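Local coordinates for putative peptide binding protein (Ruminococcus gnavus, PDB 3NOH) that is of unknown function but may bind peptides, as a probable relative of the periplasmic binding proteins, at residues 23-28 / 110-115; 63-68 / 94-99. All coordinates share one frame; numbering follows the deposited sequence.

How the contacts relate
The chain enters the mixed five-stranded sheet through strand 22-27, and this strand gains its first neighbour only when residues 110-115 return along it. Contact 1, antiparallel, therefore closes the longer loop. Inside that loop lies contact 2: strand 61-67 runs into helix 71-86, which carries the chain over to strand 90-96, and residues 63-68 and 94-99 meet in parallel. Helix 98-107 then brings the chain back to strand 112-116, which lies between strands 22-27 and 61-67. The nested contacts touch there, Ala112 O standing 2.9 Å from Tyr65 N, and so join the parallel half of the sheet to its antiparallel half.

Contact 1 of 2, residues 23-28 / 110-115; sequences YIFCMN and YEAFLS
Cys26 lies against Phe113, its CB over one face of the ring at 3.7 Å from the centroid, while SG approaches the same ring obliquely. SG, anti to the backbone N (chi1 -173°), also lies 3.7 Å from Tyr110 OH, so it is in van der Waals reach of a second aromatic residue. The Phe113 ring has a second neighbour in Ile24, whose CD1 meets CE1 of that ring at 3.8 Å. Farther along, Asn28 CB sits over a face of the Tyr110 ring, off centre toward the rim, and its ND2 donates to Tyr110 O at 3.3 Å, the acceptor lying close to the amide plane. With Asn28 OD1 bonded to Leu30 N, both ends of this amide are engaged, which should fix the amide's rotation. On the reverse face of the sheet, Phe25 CD1 meets Leu114 CD2 at the ring edge, 3.9 Å away, and Met27, a selenomethionine, rests its CG near Ala112 CB.

Behind these side chains stands a regular antiparallel ladder, its strand axes 4.7 Å apart. Ile24 with Ser115 and Cys26 with Phe113 are hydrogen-bonded pairs; Phe25-Leu114 and Met27-Ala112 are non-hydrogen-bonded ones. Asn28 N continues the ladder to Glu111 O at 2.9 Å, with an N-H...O angle of 168°. The principle illustrated is that of a central strand pair with one face shared by two helices: on the side of Phe25, Met27 and Leu114, helix 71-86 meets Leu114 through Leu73, Tyr76 and Ala77, and helix 37-47 packs on Phe25 and Met27. In the sheet itself, strand 22-27 bonds onward to strand 129-134, and Ala112 and Leu114 bond to Tyr65 of strand 61-67.

Contact 2 of 2, residues 63-68 / 94-99; sequences DIYVSE and KQYSGT
Ile64 O accepts from Lys94 N at 3.0 Å, the first of four backbone bonds that join the strands in parallel and run on through Val66 to Glu68 N on Tyr96 O. Strand 61-67, helix 71-86 and strand 90-96 form a beta-alpha-beta unit, and this pairing brings its two strands together. Tyr65 and Tyr96 make a T-shaped pair: Tyr96 turns its edge to the face of Tyr65, the planes at 67°. Its CE2 lies 3.5 Å above the Tyr65 plane, offset toward the rim. Arg104 of the following helix bonds to Tyr65 OH and makes a cation-pi contact with Tyr96. An alanine in place of Tyr65 would probably leave the edge of Tyr96 without its aromatic face and Arg104 without this hydroxyl partner. On the other face, Val66 CG1 packs against Gln95 CB at 3.8 Å. Lys94, extended beyond CG, reaches back past Tyr65 to Asp63 in a salt bridge, and Asp63 OD1 is held by Gln92. Lys94 NZ meets Asp63 OD2 at 2.9 Å from above the carboxylate plane and also donates to a water that is hydrogen-bonded to Tyr65 OH.

Contact 1 of 2, residues 23-28 / 110-115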
# COMPACT_ATOMS: atom_id res chain seq x y z
N TYR A 23 -8.36 0.75 6.98
CA TYR A 23 -7.60 0.12 5.94
C TYR A 23 -6.19 0.09 6.39
O TYR A 23 -5.78 0.80 7.33
CB TYR A 23 -7.72 0.92 4.64
CG TYR A 23 -9.12 0.90 4.10
CD1 TYR A 23 -10.06 1.76 4.60
CD2 TYR A 23 -9.49 -0.00 3.09
CE1 TYR A 23 -11.39 1.72 4.15
CE2 TYR A 23 -10.80 -0.05 2.63
CZ TYR A 23 -11.74 0.80 3.16
OH TYR A 23 -13.04 0.78 2.68
N ILE A 24 -5.44 -0.76 5.69
CA ILE A 24 -4.01 -0.76 5.86
C ILE A 24 -3.25 -0.56 4.59
O ILE A 24 -3.66 -1.02 3.53
CB ILE A 24 -3.51 -1.98 6.59
CG1 ILE A 24 -3.76 -3.25 5.83
CG2 ILE A 24 -4.03 -2.07 8.05
CD1 ILE A 24 -2.85 -4.40 6.45
N PHE A 25 -2.14 0.20 4.72
CA PHE A 25 -1.10 0.28 3.73
C PHE A 25 0.08 -0.47 4.27
O PHE A 25 0.62 -0.07 5.30
CB PHE A 25 -0.75 1.71 3.37
CG PHE A 25 0.41 1.83 2.43
CD1 PHE A 25 0.30 1.43 1.13
CD2 PHE A 25 1.64 2.36 2.88
CE1 PHE A 25 1.37 1.52 0.28
CE2 PHE A 25 2.71 2.47 1.99
CZ PHE A 25 2.57 2.04 0.72
N CYS A 26 0.49 -1.54 3.57
CA CYS A 26 1.41 -2.51 4.13
C CYS A 26 2.58 -2.70 3.15
O CYS A 26 2.35 -2.92 1.96
CB CYS A 26 0.68 -3.86 4.39
SG CYS A 26 1.70 -5.04 5.26
N MSE A 27 3.81 -2.64 3.67
CA MSE A 27 5.04 -2.80 2.89
C MSE A 27 5.80 -4.00 3.39
O MSE A 27 5.86 -4.24 4.61
CB MSE A 27 5.92 -1.53 3.01
CG MSE A 27 5.28 -0.31 2.39
SE MSE A 27 6.17 1.29 2.88
CE MSE A 27 5.42 1.40 4.68
N ASN A 28 6.44 -4.71 2.48
CA ASN A 28 7.33 -5.81 2.80
C ASN A 28 8.75 -5.25 3.09
O ASN A 28 9.51 -4.88 2.19
CB ASN A 28 7.38 -6.79 1.62
CG ASN A 28 8.21 -8.00 1.92
OD1 ASN A 28 8.99 -8.05 2.91
ND2 ASN A 28 8.09 -9.01 1.05
N TYR A 110 5.10 -10.07 -2.33
CA TYR A 110 4.49 -8.79 -2.61
C TYR A 110 5.50 -7.71 -2.27
O TYR A 110 6.46 -7.98 -1.57
CB TYR A 110 3.16 -8.58 -1.81
CG TYR A 110 3.40 -8.29 -0.34
CD1 TYR A 110 3.69 -9.30 0.55
CD2 TYR A 110 3.31 -6.98 0.14
CE1 TYR A 110 3.90 -9.02 1.92
CE2 TYR A 110 3.54 -6.68 1.47
CZ TYR A 110 3.81 -7.71 2.36
OH TYR A 110 4.07 -7.46 3.67
N GLU A 111 5.23 -6.49 -2.73
CA GLU A 111 6.06 -5.32 -2.40
C GLU A 111 5.27 -4.49 -1.43
O GLU A 111 5.71 -4.28 -0.28
CB GLU A 111 6.45 -4.55 -3.69
CG GLU A 111 7.11 -5.52 -4.68
CD GLU A 111 7.69 -4.90 -5.92
OE1 GLU A 111 7.29 -3.79 -6.26
OE2 GLU A 111 8.52 -5.57 -6.59
N ALA A 112 4.10 -4.00 -1.85
CA ALA A 112 3.16 -3.27 -0.97
C ALA A 112 1.74 -3.68 -1.30
O ALA A 112 1.47 -4.21 -2.38
CB ALA A 112 3.33 -1.73 -1.05
N PHE A 113 0.82 -3.50 -0.36
CA PHE A 113 -0.58 -3.67 -0.65
C PHE A 113 -1.44 -2.72 0.13
O PHE A 113 -1.03 -2.18 1.19
CB PHE A 113 -1.08 -5.12 -0.49
CG PHE A 113 -1.12 -5.65 0.93
CD1 PHE A 113 -2.22 -5.43 1.73
CD2 PHE A 113 -0.06 -6.39 1.44
CE1 PHE A 113 -2.29 -5.93 3.00
CE2 PHE A 113 -0.12 -6.90 2.71
CZ PHE A 113 -1.23 -6.65 3.52
N LEU A 114 -2.67 -2.56 -0.34
CA LEU A 114 -3.73 -1.86 0.37
C LEU A 114 -4.85 -2.83 0.63
O LEU A 114 -5.22 -3.59 -0.26
CB LEU A 114 -4.28 -0.73 -0.50
CG LEU A 114 -3.42 0.52 -0.60
CD1 LEU A 114 -3.83 1.34 -1.83
CD2 LEU A 114 -3.54 1.35 0.70
N SER A 115 -5.45 -2.80 1.81
CA SER A 115 -6.61 -3.64 2.05
C SER A 115 -7.46 -3.10 3.17
O SER A 115 -7.01 -2.32 4.03
CB SER A 115 -6.22 -5.11 2.37
OG SER A 115 -5.69 -5.23 3.69

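Contact 2 of 2, residues 63-68 / 94-99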
# COMPACT_ATOMS: atom_id res chain seq x y z
N ASP A 63 5.18 -1.92 -6.72
CA ASP A 63 3.80 -2.22 -7.00
C ASP A 63 2.99 -2.19 -5.71
O ASP A 63 3.45 -2.61 -4.62
CB ASP A 63 3.68 -3.60 -7.66
CG ASP A 63 4.37 -3.68 -9.03
OD1 ASP A 63 4.55 -2.65 -9.66
OD2 ASP A 63 4.74 -4.82 -9.44
N ILE A 64 1.72 -1.83 -5.84
CA ILE A 64 0.76 -1.94 -4.76
C ILE A 64 -0.35 -2.89 -5.18
O ILE A 64 -1.03 -2.66 -6.18
CB ILE A 64 0.10 -0.58 -4.40
CG1 ILE A 64 1.19 0.41 -3.96
CG2 ILE A 64 -0.95 -0.77 -3.28
CD1 ILE A 64 0.73 1.87 -3.74
N TYR A 65 -0.54 -3.98 -4.46
CA TYR A 65 -1.62 -4.92 -4.73
C TYR A 65 -2.91 -4.51 -4.02
O TYR A 65 -2.89 -3.90 -2.97
CB TYR A 65 -1.25 -6.32 -4.28
CG TYR A 65 -0.07 -6.95 -4.96
CD1 TYR A 65 0.44 -6.48 -6.14
CD2 TYR A 65 0.48 -8.11 -4.41
CE1 TYR A 65 1.52 -7.11 -6.78
CE2 TYR A 65 1.54 -8.75 -5.03
CZ TYR A 65 2.03 -8.27 -6.22
OH TYR A 65 3.10 -8.91 -6.83
N VAL A 66 -4.04 -4.86 -4.61
CA VAL A 66 -5.35 -4.53 -4.07
C VAL A 66 -6.31 -5.65 -4.44
O VAL A 66 -6.18 -6.22 -5.52
CB VAL A 66 -5.87 -3.17 -4.61
CG1 VAL A 66 -5.97 -3.18 -6.15
CG2 VAL A 66 -7.22 -2.78 -4.00
N SER A 67 -7.30 -5.93 -3.59
CA SER A 67 -8.28 -6.94 -3.97
C SER A 67 -9.24 -6.39 -5.05
O SER A 67 -9.80 -5.28 -4.94
CB SER A 67 -9.13 -7.29 -2.77
OG SER A 67 -10.25 -8.09 -3.16
N GLU A 68 -9.43 -7.20 -6.09
CA GLU A 68 -10.25 -6.81 -7.24
C GLU A 68 -11.74 -6.66 -6.94
O GLU A 68 -12.49 -6.11 -7.78
CB GLU A 68 -10.04 -7.84 -8.36
CG GLU A 68 -10.62 -9.22 -8.06
CD GLU A 68 -10.10 -10.33 -9.01
OE1 GLU A 68 -9.24 -10.03 -9.90
OE2 GLU A 68 -10.51 -11.51 -8.81
N LYS A 94 -1.87 -3.27 -9.01
CA LYS A 94 -2.19 -4.59 -9.58
C LYS A 94 -3.21 -5.25 -8.71
O LYS A 94 -2.99 -5.46 -7.49
CB LYS A 94 -0.94 -5.47 -9.62
CG LYS A 94 0.08 -5.00 -10.58
CD LYS A 94 1.20 -6.01 -10.76
CE LYS A 94 2.24 -5.45 -11.65
NZ LYS A 94 3.50 -6.29 -11.64
N GLN A 95 -4.36 -5.56 -9.30
CA GLN A 95 -5.46 -6.19 -8.58
C GLN A 95 -5.39 -7.70 -8.76
O GLN A 95 -5.04 -8.22 -9.84
CB GLN A 95 -6.84 -5.62 -8.98
CG GLN A 95 -7.40 -6.05 -10.33
CD GLN A 95 -6.89 -5.29 -11.54
OE1 GLN A 95 -5.67 -5.06 -11.69
NE2 GLN A 95 -7.80 -4.95 -12.46
N TYR A 96 -5.79 -8.37 -7.70
CA TYR A 96 -5.90 -9.82 -7.62
C TYR A 96 -7.15 -10.18 -6.84
O TYR A 96 -7.70 -9.36 -6.12
CB TYR A 96 -4.68 -10.39 -6.86
CG TYR A 96 -3.38 -10.16 -7.57
CD1 TYR A 96 -2.93 -10.97 -8.62
CD2 TYR A 96 -2.64 -9.01 -7.27
CE1 TYR A 96 -1.77 -10.68 -9.31
CE2 TYR A 96 -1.48 -8.73 -7.96
CZ TYR A 96 -1.05 -9.55 -8.96
OH TYR A 96 0.12 -9.24 -9.64
N SER A 97 -7.57 -11.44 -6.88
CA SER A 97 -8.59 -11.84 -5.93
C SER A 97 -8.11 -11.59 -4.50
O SER A 97 -6.91 -11.67 -4.20
CB SER A 97 -8.94 -13.31 -6.11
OG SER A 97 -7.85 -14.17 -5.76
N GLY A 98 -9.03 -11.35 -3.57
CA GLY A 98 -8.62 -11.20 -2.19
C GLY A 98 -7.93 -12.41 -1.62
O GLY A 98 -7.07 -12.29 -0.77
N THR A 99 -8.36 -13.61 -2.03
CA THR A 99 -7.71 -14.83 -1.58
C THR A 99 -6.28 -14.88 -2.08
O THR A 99 -5.38 -15.27 -1.34
CB THR A 99 -8.51 -16.10 -2.01
OG1 THR A 99 -8.72 -16.08 -3.45
CG2 THR A 99 -9.81 -16.25 -1.25
O HOH W 1 4.02 -8.04 -9.41